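Local coordinates for single-stranded DNA-binding protein (Enterobacter phage Enc34, PDB 5ODJ) that probably binds single-stranded DNA through an OB fold and is thought to serve phage DNA replication, at residues K10-G15 with H60-K65; R29-H34 with E176-G181; P47-T52 with S116-V121; I51-P56 with W109-R114; S146-P151 with L166-K171. All coordinates share one frame; numbering follows the deposited sequence.

Contact 1: residues K10-G15 with H60-K65; sequences KKVKNG and HGAIKK. With MG (magnesium ion), chain B.
A magnesium site lies where the type II turn from Val-12 to Gly-15 meets the start of helix 61-76, and Lys-13 and Ile-63 flank it. The turn presents a backbone oxygen as ligand: Lys-13 O binds the magnesium ion at 2.4 Å, while the lysine amine leads away. The nearest side-chain atoms of the helix are carbons, Ala-62 CB and Ile-63 CG2, each 3.6 Å from the magnesium ion. Beside the metal, Val-12 CB packs on Ala-62 CB at 3.9 Å, and Ile-63 CD1 reaches Gly-15 CA at 3.8 Å. One residue on from Lys-13, still within the turn, the Asn-14 amide stacks on the His-60 ring, their planes 13° apart. Its ND2 sits 3.3 Å above the ring plane, toward the rim, and CB adds a CH-pi contact over the same ring. Hydrogen bonds fix the rotation of both flat groups: Asn-14 OD1 pairs with Asn-27 ND2, Asn-14 ND2 with Thr-59 O, and His-60 NE2 with Ser-26 O. The contact thus joins the hairpin of strands 8-12 and 15-18 to the N-terminal end of helix 61-76, with His-60 at the N-cap and Met-55 of strand 49-56 packed against it.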
# COMPACT_ATOMS: atom_id res chain seq x y z
N LYS A 10 -10.46 15.93 -1.38
CA LYS A 10 -9.71 16.64 -0.36
C LYS A 10 -8.20 16.40 -0.55
O LYS A 10 -7.76 15.26 -0.69
CB LYS A 10 -10.15 16.16 1.02
CG LYS A 10 -9.37 16.80 2.16
CD LYS A 10 -10.15 16.88 3.45
CE LYS A 10 -9.23 17.31 4.59
NZ LYS A 10 -9.97 17.61 5.84
N LYS A 11 -7.43 17.49 -0.52
CA LYS A 11 -5.99 17.41 -0.63
C LYS A 11 -5.38 17.82 0.71
O LYS A 11 -5.81 18.79 1.33
CB LYS A 11 -5.54 18.29 -1.78
CG LYS A 11 -4.04 18.37 -2.04
CD LYS A 11 -3.71 19.04 -3.38
CE LYS A 11 -2.21 19.29 -3.54
NZ LYS A 11 -1.48 18.05 -3.96
N VAL A 12 -4.40 17.03 1.17
CA VAL A 12 -3.70 17.29 2.41
C VAL A 12 -2.21 17.16 2.16
O VAL A 12 -1.78 16.79 1.06
CB VAL A 12 -4.15 16.34 3.57
CG1 VAL A 12 -5.60 16.62 3.96
CG2 VAL A 12 -3.94 14.87 3.22
N LYS A 13 -1.40 17.49 3.16
CA LYS A 13 -0.00 17.21 3.10
C LYS A 13 0.14 15.70 2.85
O LYS A 13 -0.46 14.85 3.51
CB LYS A 13 0.69 17.66 4.39
CG LYS A 13 2.18 17.39 4.44
CD LYS A 13 2.98 18.36 3.60
CE LYS A 13 4.47 18.13 3.88
NZ LYS A 13 5.33 19.02 3.05
N ASN A 14 0.91 15.41 1.83
CA ASN A 14 1.29 14.03 1.43
C ASN A 14 0.18 13.11 1.01
O ASN A 14 0.34 11.90 1.05
CB ASN A 14 2.19 13.37 2.50
CG ASN A 14 3.58 13.96 2.53
OD1 ASN A 14 4.18 14.24 1.49
ND2 ASN A 14 4.10 14.13 3.70
N GLY A 15 -0.94 13.69 0.55
CA GLY A 15 -1.96 12.89 -0.04
C GLY A 15 -3.21 13.56 -0.56
O GLY A 15 -3.44 14.75 -0.34
N HIS A 60 3.21 12.39 8.02
CA HIS A 60 2.05 11.85 7.31
C HIS A 60 0.81 11.72 8.18
O HIS A 60 -0.09 10.97 7.88
CB HIS A 60 2.41 10.51 6.69
CG HIS A 60 3.31 10.62 5.51
ND1 HIS A 60 4.58 11.13 5.59
CD2 HIS A 60 3.11 10.27 4.21
CE1 HIS A 60 5.13 11.10 4.38
NE2 HIS A 60 4.25 10.59 3.53
N GLY A 61 0.74 12.52 9.25
CA GLY A 61 -0.43 12.51 10.11
C GLY A 61 -1.76 12.83 9.43
O GLY A 61 -2.75 12.15 9.67
N ALA A 62 -1.78 13.84 8.56
CA ALA A 62 -3.02 14.24 7.89
C ALA A 62 -3.53 13.18 6.94
O ALA A 62 -4.72 12.90 6.91
CB ALA A 62 -2.84 15.56 7.15
N ILE A 63 -2.64 12.55 6.17
CA ILE A 63 -3.09 11.52 5.23
C ILE A 63 -3.48 10.24 6.00
O ILE A 63 -4.40 9.54 5.61
CB ILE A 63 -2.08 11.29 4.06
CG1 ILE A 63 -2.67 10.38 2.99
CG2 ILE A 63 -0.76 10.72 4.55
CD1 ILE A 63 -3.97 10.85 2.40
N LYS A 64 -2.78 9.93 7.09
CA LYS A 64 -3.17 8.81 7.94
C LYS A 64 -4.57 9.00 8.53
O LYS A 64 -5.34 8.04 8.58
CB LYS A 64 -2.13 8.53 9.02
CG LYS A 64 -2.37 7.20 9.71
CD LYS A 64 -3.07 7.34 11.05
CE LYS A 64 -3.26 5.94 11.63
NZ LYS A 64 -4.00 5.98 12.91
N LYS A 65 -4.90 10.24 8.93
CA LYS A 65 -6.25 10.56 9.41
C LYS A 65 -7.31 10.28 8.34
O LYS A 65 -8.32 9.65 8.63
CB LYS A 65 -6.33 12.00 9.91
CG LYS A 65 -7.68 12.36 10.48
CD LYS A 65 -7.61 13.69 11.20
CE LYS A 65 -9.00 14.11 11.66
NZ LYS A 65 -9.83 14.63 10.52
MG MG B . 0.08 14.01 5.65

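Contact 2: residues R29-H34 with E176-G181; sequences RCSYPH and EPFGEG
Phe-178 and Arg-29 make the tight half of this contact, approaching each other from opposite directions. The arginine chain runs extended from CG to NE, which carries its guanidinium out to the CE1-CZ corner of the phenyl ring. Phe-178 CE1 lies 3.6 Å above the guanidinium plane, over its centre, yet the two planes are inclined by 40°, so one corner of the ring leans on the flat group. Next to it, Phe-178 CZ is 3.6 Å from Arg-29 NE. The adjoining edge of the ring turns to the strand backbone, where Phe-178 CE2 comes to 3.3 Å from Cys-30 O, near the ring plane; Leu-54 also packs on this phenyl group. Two hydrogen bonds fix the guanidinium at its own rim. NE donates to Gly-142 O, and NH2 gives a bent, weak bond of 2.8 Å to Glu-176 O, with an N-H...O angle of 128°.

Beyond this the contact soon thins out. The Glu-176 carboxylate leads away, its OE1 6.9 Å from Arg-29 NH2. From Gly-179 onward the chain parts from the strand, and Glu-180 and Gly-181 are exposed and poorly ordered. A later link comes from Tyr-32 OH, hydrogen-bonded to Arg-182 O. Dual pairing, with both 49-56 and 144-156, is what the strongly bent first strand of an OB barrel does; the corner of strand 28-34 at Tyr-32 is consistent with that role. Here the segment leading to the acidic C-terminal tail is laid against it.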
# COMPACT_ATOMS: atom_id res chain seq x y z
N ARG A 29 8.14 5.32 2.01
CA ARG A 29 9.26 4.42 1.69
C ARG A 29 8.69 3.04 1.36
O ARG A 29 7.82 2.50 2.01
CB ARG A 29 10.25 4.37 2.86
CG ARG A 29 11.63 3.85 2.49
CD ARG A 29 12.68 4.15 3.55
NE ARG A 29 14.01 3.77 3.06
CZ ARG A 29 15.10 3.69 3.80
NH1 ARG A 29 15.04 3.96 5.11
NH2 ARG A 29 16.24 3.27 3.25
N CYS A 30 9.22 2.42 0.32
CA CYS A 30 8.67 1.11 -0.01
C CYS A 30 9.46 -0.05 0.57
O CYS A 30 10.65 0.07 0.82
CB CYS A 30 8.44 1.00 -1.49
SG CYS A 30 9.54 0.00 -2.40
N SER A 31 8.74 -1.12 0.82
CA SER A 31 9.27 -2.39 1.29
C SER A 31 8.61 -3.54 0.54
O SER A 31 7.47 -3.39 0.09
CB SER A 31 9.01 -2.49 2.79
OG SER A 31 9.63 -3.63 3.30
N TYR A 32 9.30 -4.67 0.41
CA TYR A 32 8.76 -5.85 -0.22
C TYR A 32 7.98 -5.59 -1.53
O TYR A 32 6.84 -6.05 -1.67
CB TYR A 32 7.87 -6.58 0.78
CG TYR A 32 8.63 -7.05 1.98
CD1 TYR A 32 9.63 -7.99 1.83
CD2 TYR A 32 8.38 -6.55 3.23
CE1 TYR A 32 10.37 -8.43 2.90
CE2 TYR A 32 9.11 -6.99 4.33
CZ TYR A 32 10.10 -7.93 4.13
OH TYR A 32 10.83 -8.37 5.20
N PRO A 33 8.60 -4.88 -2.47
CA PRO A 33 7.86 -4.72 -3.72
C PRO A 33 7.69 -5.98 -4.53
O PRO A 33 8.63 -6.76 -4.67
CB PRO A 33 8.74 -3.75 -4.51
CG PRO A 33 10.11 -3.99 -3.99
CD PRO A 33 9.93 -4.25 -2.53
N HIS A 34 6.48 -6.17 -5.04
CA HIS A 34 6.13 -7.28 -5.95
C HIS A 34 5.31 -6.67 -7.07
O HIS A 34 4.12 -6.89 -7.18
CB HIS A 34 5.39 -8.37 -5.22
CG HIS A 34 6.22 -9.04 -4.19
ND1 HIS A 34 7.31 -9.82 -4.51
CD2 HIS A 34 6.15 -9.03 -2.84
CE1 HIS A 34 7.88 -10.25 -3.39
NE2 HIS A 34 7.18 -9.81 -2.37
N GLU A 176 18.92 4.17 0.65
CA GLU A 176 19.68 2.97 0.92
C GLU A 176 18.76 1.78 0.74
O GLU A 176 17.67 1.79 1.31
CB GLU A 176 20.20 2.99 2.37
CG GLU A 176 21.17 1.86 2.71
CD GLU A 176 22.48 1.90 1.94
OE1 GLU A 176 22.83 2.94 1.30
OE2 GLU A 176 23.18 0.85 1.98
N PRO A 177 19.17 0.77 -0.06
CA PRO A 177 18.32 -0.44 -0.16
C PRO A 177 18.22 -1.23 1.15
O PRO A 177 19.23 -1.34 1.86
CB PRO A 177 19.01 -1.30 -1.22
CG PRO A 177 19.91 -0.38 -1.95
CD PRO A 177 20.32 0.69 -0.97
N PHE A 178 17.04 -1.79 1.44
CA PHE A 178 16.86 -2.68 2.59
C PHE A 178 17.54 -4.01 2.39
O PHE A 178 17.91 -4.67 3.38
CB PHE A 178 15.40 -2.94 2.94
CG PHE A 178 14.65 -1.74 3.40
CD1 PHE A 178 15.18 -0.90 4.35
CD2 PHE A 178 13.36 -1.49 2.93
CE1 PHE A 178 14.49 0.21 4.80
CE2 PHE A 178 12.66 -0.40 3.39
CZ PHE A 178 13.22 0.46 4.33
N GLY A 179 17.71 -4.39 1.12
CA GLY A 179 18.41 -5.61 0.73
C GLY A 179 17.48 -6.76 0.44
O GLY A 179 16.26 -6.70 0.66
N GLU A 180 18.06 -7.80 -0.12
CA GLU A 180 17.46 -9.12 -0.15
C GLU A 180 18.09 -9.88 1.04
O GLU A 180 19.16 -9.51 1.53
CB GLU A 180 17.69 -9.73 -1.53
CG GLU A 180 17.03 -8.89 -2.63
CD GLU A 180 17.38 -9.31 -4.05
OE1 GLU A 180 18.22 -10.22 -4.24
OE2 GLU A 180 16.82 -8.71 -5.00
N GLY A 181 17.40 -10.89 1.53
CA GLY A 181 17.68 -11.49 2.86
C GLY A 181 16.56 -11.28 3.88
O GLY A 181 16.66 -11.68 5.05

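Contact 3: residues P47-T52 with S116-V121; sequences PKYSIT and STRPDV
Tyr-49 and Arg-118 are brought together by their torsions: the tyrosine CG stands anti to the carbonyl carbon (chi1 -63°), laying its ring beside segment 116-119, while bends at chi2 and chi3 curl the arginine back along that ring. The contact belongs to the rim of the OB barrel, where the chain leaves strand 108-115 and loops into strand 120-122, whose parallel pairing with strand 159-173 closes the barrel, as is usual for this fold.

The ring lies across the loop backbone. Arg-118 CA sits 3.5 Å above the ring plane, displaced toward the rim, as a CH-pi contact. Its CB comes within 3.6 Å of Tyr-49 CZ. Farther along, Arg-118 NE is 3.7 Å from Tyr-49 CE1, but the guanidinium is steeply inclined, its plane 67° from that of the ring, so CA and the aliphatic part of the side chain, not the guanidinium, make most of the contact with the ring. The polar end is occupied by carbonyls of the loop after strand 28-34: NH2 bonds to Asp-36 O, and NE makes a weak bond to Leu-35 O. At one edge of the ring, Ser-116 O approaches Tyr-49 CE2 to 3.5 Å, close to the ring plane. Nearer the backbone, Pro-119 CD packs on Tyr-49 CB at 3.7 Å, and the proline also touches Leu-166, tying the ring's root to the barrel interior. Beside the ring, the extended Lys-48 chain passes Ser-116. There Lys-48 CG lies 3.9 Å from Ser-116 N, a buried amide nitrogen with no hydrogen-bond partner anywhere in the model.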
# COMPACT_ATOMS: atom_id res chain seq x y z
N PRO A 47 -2.39 -15.36 -6.86
CA PRO A 47 -1.26 -14.47 -6.66
C PRO A 47 -1.56 -13.03 -7.01
O PRO A 47 -2.26 -12.75 -7.99
CB PRO A 47 -0.19 -15.04 -7.60
CG PRO A 47 -0.56 -16.46 -7.79
CD PRO A 47 -2.03 -16.48 -7.74
N LYS A 48 -1.05 -12.12 -6.19
CA LYS A 48 -1.25 -10.70 -6.42
C LYS A 48 0.06 -9.94 -6.45
O LYS A 48 1.06 -10.29 -5.80
CB LYS A 48 -2.16 -10.08 -5.36
CG LYS A 48 -3.61 -10.62 -5.45
CD LYS A 48 -4.60 -9.84 -4.58
CE LYS A 48 -6.02 -10.38 -4.68
NZ LYS A 48 -6.93 -9.55 -3.81
N TYR A 49 0.04 -8.88 -7.24
CA TYR A 49 1.06 -7.85 -7.18
C TYR A 49 0.87 -7.14 -5.85
O TYR A 49 -0.28 -7.08 -5.35
CB TYR A 49 0.89 -6.87 -8.31
CG TYR A 49 1.06 -7.51 -9.67
CD1 TYR A 49 2.32 -7.59 -10.26
CD2 TYR A 49 -0.03 -7.97 -10.39
CE1 TYR A 49 2.49 -8.15 -11.51
CE2 TYR A 49 0.15 -8.55 -11.65
CZ TYR A 49 1.40 -8.60 -12.20
OH TYR A 49 1.59 -9.15 -13.47
N SER A 50 1.94 -6.61 -5.28
CA SER A 50 1.82 -5.95 -3.95
C SER A 50 2.98 -5.01 -3.69
O SER A 50 4.02 -5.04 -4.35
CB SER A 50 1.72 -6.98 -2.85
OG SER A 50 2.91 -7.71 -2.74
N ILE A 51 2.79 -4.20 -2.65
CA ILE A 51 3.84 -3.37 -2.13
C ILE A 51 3.49 -3.08 -0.69
O ILE A 51 2.30 -3.07 -0.32
CB ILE A 51 4.01 -2.07 -2.95
CG1 ILE A 51 5.37 -1.43 -2.71
CG2 ILE A 51 2.83 -1.10 -2.76
CD1 ILE A 51 5.69 -0.36 -3.73
N THR A 52 4.54 -2.91 0.11
CA THR A 52 4.36 -2.36 1.45
C THR A 52 4.88 -0.91 1.46
O THR A 52 5.96 -0.64 0.93
CB THR A 52 5.06 -3.25 2.46
OG1 THR A 52 4.42 -4.54 2.45
CG2 THR A 52 4.99 -2.66 3.89
N SER A 116 -4.58 -8.16 -8.26
CA SER A 116 -4.28 -9.23 -9.23
C SER A 116 -3.94 -8.66 -10.59
O SER A 116 -3.29 -9.33 -11.35
CB SER A 116 -5.43 -10.21 -9.35
OG SER A 116 -6.60 -9.54 -9.70
N THR A 117 -4.40 -7.43 -10.86
CA THR A 117 -4.09 -6.73 -12.08
C THR A 117 -2.82 -5.92 -11.87
O THR A 117 -2.68 -5.22 -10.85
CB THR A 117 -5.26 -5.78 -12.48
OG1 THR A 117 -6.40 -6.57 -12.82
CG2 THR A 117 -4.88 -4.92 -13.65
N ARG A 118 -1.87 -5.99 -12.81
CA ARG A 118 -0.64 -5.24 -12.63
C ARG A 118 -0.91 -3.74 -12.47
O ARG A 118 -1.54 -3.11 -13.33
CB ARG A 118 0.39 -5.53 -13.74
CG ARG A 118 1.40 -4.44 -13.97
CD ARG A 118 2.74 -4.57 -13.25
NE ARG A 118 3.71 -5.55 -13.81
CZ ARG A 118 4.17 -5.63 -15.06
NH1 ARG A 118 3.76 -4.82 -16.05
NH2 ARG A 118 5.06 -6.57 -15.35
N PRO A 119 -0.43 -3.15 -11.38
CA PRO A 119 -0.54 -1.68 -11.24
C PRO A 119 0.34 -0.94 -12.26
O PRO A 119 1.32 -1.47 -12.78
CB PRO A 119 0.02 -1.41 -9.82
CG PRO A 119 0.82 -2.61 -9.50
CD PRO A 119 0.33 -3.77 -10.28
N ASP A 120 -0.03 0.28 -12.56
CA ASP A 120 0.83 1.12 -13.36
C ASP A 120 2.06 1.45 -12.52
O ASP A 120 1.95 1.75 -11.31
CB ASP A 120 0.11 2.39 -13.75
CG ASP A 120 -1.04 2.16 -14.71
OD1 ASP A 120 -1.12 1.15 -15.42
OD2 ASP A 120 -1.91 3.05 -14.74
N VAL A 121 3.23 1.45 -13.15
CA VAL A 121 4.49 1.71 -12.47
C VAL A 121 5.20 2.79 -13.23
O VAL A 121 5.50 2.60 -14.42
CB VAL A 121 5.39 0.46 -12.35
CG1 VAL A 121 6.69 0.83 -11.66
CG2 VAL A 121 4.66 -0.65 -11.65

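Contact 4: residues I51-P56 with W109-R114; sequences ITLLMP and WVISAR
The indole of Trp-109 meets Met-55, a selenomethionine, across an antiparallel pair in the wall of the OB barrel. Trp-109 CD1 is 3.9 Å from Met-55 CE, and Met-55 O approaches the ring obliquely, while Lys-64 and Lys-57 form cation-pi contacts with the indole. Four of the six interstrand bonds are nearly straight on the donor side, as Ile-111 N to Leu-53 O at 2.8 Å with an angle of 176° shows. In the bonds at Leu-53 N, Ile-111 N and Met-55 N the donor lies in the carbonyl plane, whereas Trp-109 N is tilted 25° from the plane of the Met-55 carbonyl. Ile-51, Leu-53 and Met-55 are the hydrogen-bonded partners of Ala-113, Ile-111 and Trp-109.

These six residues share the face turned to the barrel core and helix 61-76. There the bend at chi3 of Met-55 returns CE toward the indole, leaving SE 3.5 Å from Ile-111 CD1, and Ile-67 of the helix packs on Met-55 and Ile-111. Leu-53 CB and Ile-111 CB, 4.0 Å apart, continue this row toward Val-145. Thr-52, Leu-54, Val-110 and Ser-112 point to the other face, where Leu-54 lies alongside Val-110, pointing the same way. Thr-52 turns its methyl rather than its hydroxyl to the valine, with CG2 3.5 Å from Val-110 CG1; its OG1 stays 4.1 Å from Ser-112 OG.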
# COMPACT_ATOMS: atom_id res chain seq x y z
N ILE A 51 2.79 -4.20 -2.65
CA ILE A 51 3.84 -3.37 -2.13
C ILE A 51 3.49 -3.08 -0.69
O ILE A 51 2.30 -3.07 -0.32
CB ILE A 51 4.01 -2.07 -2.95
CG1 ILE A 51 5.37 -1.43 -2.71
CG2 ILE A 51 2.83 -1.10 -2.76
CD1 ILE A 51 5.69 -0.36 -3.73
N THR A 52 4.54 -2.91 0.11
CA THR A 52 4.36 -2.36 1.45
C THR A 52 4.88 -0.91 1.46
O THR A 52 5.96 -0.64 0.93
CB THR A 52 5.06 -3.25 2.46
OG1 THR A 52 4.42 -4.54 2.45
CG2 THR A 52 4.99 -2.66 3.89
N LEU A 53 4.07 -0.00 2.01
CA LEU A 53 4.39 1.44 2.09
C LEU A 53 4.63 1.82 3.54
O LEU A 53 3.82 1.47 4.40
CB LEU A 53 3.27 2.28 1.50
CG LEU A 53 2.82 1.90 0.08
CD1 LEU A 53 1.61 2.73 -0.34
CD2 LEU A 53 3.96 2.09 -0.91
N LEU A 54 5.77 2.48 3.79
CA LEU A 54 6.14 2.91 5.16
C LEU A 54 5.95 4.41 5.22
O LEU A 54 6.67 5.16 4.56
CB LEU A 54 7.58 2.54 5.47
CG LEU A 54 7.91 1.05 5.27
CD1 LEU A 54 9.38 0.79 5.52
CD2 LEU A 54 7.06 0.10 6.10
N MSE A 55 4.96 4.83 6.03
CA MSE A 55 4.59 6.25 6.12
C MSE A 55 5.14 6.79 7.42
O MSE A 55 4.65 6.40 8.49
CB MSE A 55 3.09 6.52 6.15
CG MSE A 55 2.33 5.83 5.08
SE MSE A 55 0.61 6.78 4.71
CE MSE A 55 0.05 7.11 6.45
N PRO A 56 6.12 7.71 7.35
CA PRO A 56 6.65 8.26 8.60
C PRO A 56 5.59 9.01 9.40
O PRO A 56 4.87 9.90 8.88
CB PRO A 56 7.78 9.17 8.13
CG PRO A 56 8.15 8.68 6.75
CD PRO A 56 6.84 8.24 6.17
N TRP A 109 3.80 4.14 9.91
CA TRP A 109 2.58 3.40 9.61
C TRP A 109 2.92 2.48 8.46
O TRP A 109 3.67 2.87 7.59
CB TRP A 109 1.46 4.34 9.17
CG TRP A 109 1.09 5.36 10.19
CD1 TRP A 109 1.27 6.71 10.08
CD2 TRP A 109 0.53 5.13 11.47
NE1 TRP A 109 0.83 7.33 11.21
CE2 TRP A 109 0.37 6.38 12.09
CE3 TRP A 109 0.12 3.98 12.15
CZ2 TRP A 109 -0.18 6.53 13.38
CZ3 TRP A 109 -0.44 4.13 13.43
CH2 TRP A 109 -0.58 5.39 14.02
N VAL A 110 2.38 1.27 8.48
CA VAL A 110 2.74 0.23 7.51
C VAL A 110 1.49 -0.16 6.70
O VAL A 110 0.54 -0.68 7.25
CB VAL A 110 3.31 -1.02 8.19
CG1 VAL A 110 3.73 -2.04 7.15
CG2 VAL A 110 4.49 -0.65 9.07
N ILE A 111 1.51 0.16 5.41
CA ILE A 111 0.38 -0.06 4.50
C ILE A 111 0.70 -1.21 3.56
O ILE A 111 1.76 -1.21 2.94
CB ILE A 111 0.06 1.22 3.71
CG1 ILE A 111 -0.59 2.25 4.65
CG2 ILE A 111 -0.87 0.92 2.55
CD1 ILE A 111 -0.64 3.62 4.08
N SER A 112 -0.20 -2.18 3.48
CA SER A 112 -0.08 -3.28 2.50
C SER A 112 -1.17 -3.09 1.44
O SER A 112 -2.34 -3.00 1.78
CB SER A 112 -0.28 -4.61 3.23
OG SER A 112 0.76 -4.77 4.18
N ALA A 113 -0.78 -3.01 0.17
CA ALA A 113 -1.76 -2.85 -0.92
C ALA A 113 -1.46 -3.92 -1.99
O ALA A 113 -0.29 -4.17 -2.25
CB ALA A 113 -1.69 -1.43 -1.48
N ARG A 114 -2.50 -4.54 -2.55
CA ARG A 114 -2.37 -5.68 -3.44
C ARG A 114 -3.36 -5.52 -4.58
O ARG A 114 -4.37 -4.83 -4.47
CB ARG A 114 -2.60 -7.01 -2.72
CG ARG A 114 -1.77 -7.21 -1.45
CD ARG A 114 -2.03 -8.55 -0.77
NE ARG A 114 -1.21 -8.65 0.45
CZ ARG A 114 -1.51 -8.11 1.64
NH1 ARG A 114 -2.64 -7.43 1.85
NH2 ARG A 114 -0.65 -8.26 2.66

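Contact 5: residues S146-P151 with L166-K171; sequences SSVIRP and LLSVLK
A classic beta bulge interrupts the long hairpin of strands 144-156 and 159-173, the last two strands of the OB barrel, where Leu-167 and Ser-168 both face Val-148. Val-148 O receives the two amides unequally: Leu-167 N bonds at 2.9 Å, nearly along the C=O axis, whereas Ser-168 N makes a weak bond of 3.4 Å. The extra residue shifts the register by one, so Ile-149 pairs with Leu-166. The side chain of Leu-167 spreads over the neighbouring backbone, its CD2 3.8 Å from Ile-149 C. Beyond the bulge regular antiparallel pairing holds, with Ser-146 N bonded to Leu-170 O and Leu-170 N to Ser-146 O, each at 2.8 Å. Ser-147, Ile-149, Leu-166 and Val-169 line one face; Leu-166 and Ile-149 touch Ala-113 across the interior. Val-148, Ser-168, Ser-146 and Leu-170 take the other face, where Ser-146 OG bonds to Asn-27 N. Ser-168 O is gripped twice. Val-148 N reaches it from 39° out of the carbonyl plane, and the Ser-147 hydroxyl, placed anti to its own amide nitrogen (chi1 -176°), donates to the same oxygen. That OG is 2.9 Å from Ser-168 O and 3.3 Å from Leu-166 CD1.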
# COMPACT_ATOMS: atom_id res chain seq x y z
N SER A 146 5.37 7.30 -4.39
CA SER A 146 3.98 7.65 -4.12
C SER A 146 3.09 6.57 -4.74
O SER A 146 3.55 5.84 -5.62
CB SER A 146 3.64 9.00 -4.69
OG SER A 146 4.46 9.98 -4.08
N SER A 147 1.84 6.45 -4.30
CA SER A 147 0.99 5.33 -4.72
C SER A 147 -0.47 5.71 -4.66
O SER A 147 -0.87 6.53 -3.80
CB SER A 147 1.27 4.12 -3.84
OG SER A 147 0.55 2.94 -4.23
N VAL A 148 -1.27 5.14 -5.55
CA VAL A 148 -2.72 5.25 -5.50
C VAL A 148 -3.30 3.92 -5.09
O VAL A 148 -3.02 2.89 -5.72
CB VAL A 148 -3.33 5.71 -6.83
CG1 VAL A 148 -4.84 5.83 -6.71
CG2 VAL A 148 -2.71 7.04 -7.25
N ILE A 149 -4.12 3.95 -4.04
CA ILE A 149 -4.76 2.79 -3.48
C ILE A 149 -6.27 3.03 -3.38
O ILE A 149 -6.72 4.18 -3.52
CB ILE A 149 -4.15 2.41 -2.11
CG1 ILE A 149 -4.42 3.49 -1.07
CG2 ILE A 149 -2.66 2.15 -2.28
CD1 ILE A 149 -3.95 3.16 0.34
N ARG A 150 -7.04 1.98 -3.08
CA ARG A 150 -8.47 2.14 -2.78
C ARG A 150 -8.90 1.07 -1.81
O ARG A 150 -8.71 -0.12 -2.07
CB ARG A 150 -9.33 2.08 -4.05
CG ARG A 150 -10.79 2.54 -3.83
CD ARG A 150 -11.55 2.26 -5.14
NE ARG A 150 -12.83 2.89 -5.31
CZ ARG A 150 -13.54 2.79 -6.44
NH1 ARG A 150 -13.09 2.05 -7.47
NH2 ARG A 150 -14.72 3.39 -6.55
N PRO A 151 -9.51 1.48 -0.67
CA PRO A 151 -9.98 0.49 0.28
C PRO A 151 -11.16 -0.34 -0.24
O PRO A 151 -11.97 0.17 -1.02
CB PRO A 151 -10.47 1.34 1.46
CG PRO A 151 -9.76 2.64 1.31
CD PRO A 151 -9.74 2.85 -0.17
N LEU A 166 -4.16 -1.89 -5.01
CA LEU A 166 -3.01 -1.17 -5.46
C LEU A 166 -3.18 -0.82 -6.93
O LEU A 166 -3.18 -1.73 -7.80
CB LEU A 166 -1.76 -2.04 -5.29
CG LEU A 166 -0.45 -1.45 -5.76
CD1 LEU A 166 -0.14 -0.13 -5.07
CD2 LEU A 166 0.67 -2.47 -5.55
N LEU A 167 -3.29 0.48 -7.24
CA LEU A 167 -3.56 0.89 -8.63
C LEU A 167 -2.34 1.38 -9.36
O LEU A 167 -2.22 1.12 -10.56
CB LEU A 167 -4.67 1.95 -8.70
CG LEU A 167 -6.09 1.50 -8.32
CD1 LEU A 167 -6.50 0.14 -8.89
CD2 LEU A 167 -6.29 1.52 -6.82
N SER A 168 -1.45 2.10 -8.68
CA SER A 168 -0.25 2.60 -9.30
C SER A 168 0.82 2.99 -8.28
O SER A 168 0.51 3.17 -7.09
CB SER A 168 -0.57 3.78 -10.16
OG SER A 168 -1.01 4.84 -9.38
N VAL A 169 2.07 2.99 -8.74
CA VAL A 169 3.21 3.38 -7.95
C VAL A 169 4.08 4.29 -8.79
O VAL A 169 4.40 3.92 -9.94
CB VAL A 169 4.05 2.16 -7.49
CG1 VAL A 169 5.25 2.63 -6.68
CG2 VAL A 169 3.19 1.17 -6.70
N LEU A 170 4.50 5.42 -8.23
CA LEU A 170 5.43 6.38 -8.83
C LEU A 170 6.72 6.41 -8.03
O LEU A 170 6.67 6.65 -6.84
CB LEU A 170 4.82 7.77 -8.84
CG LEU A 170 5.77 8.92 -9.09
CD1 LEU A 170 6.30 8.92 -10.52
CD2 LEU A 170 5.11 10.27 -8.81
N LYS A 171 7.89 6.17 -8.64
CA LYS A 171 9.16 6.34 -7.91
C LYS A 171 9.41 7.81 -7.64
O LYS A 171 9.27 8.63 -8.56
CB LYS A 171 10.37 5.76 -8.69
CG LYS A 171 11.66 5.72 -7.84
CD LYS A 171 12.76 4.92 -8.51
CE LYS A 171 14.05 5.04 -7.73
NZ LYS A 171 15.06 4.21 -8.42

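How the contacts relate
From the N terminus, contact 1 first joins the opening hairpin to helix 61-76, closing a loop that contains the first barrel strands. It crosses contacts 2, 3 and 4, whose earlier segments lie within that loop. Contact 2 closes the longest loop, from strand 28-34 to the C-terminal segment, and contacts 3, 4 and 5 nest inside it. Contacts 3 and 4 start from the same strand, 49-56, and share Ile-51 and Thr-52; Met-55 and Trp-109 of contact 4 also pack on Lys-64 of contact 1. Contact 5 follows in series after contacts 1, 3 and 4. Backbone pairing of Asp-120 with strand 159-173 links contact 3 to contact 5 and completes the barrel.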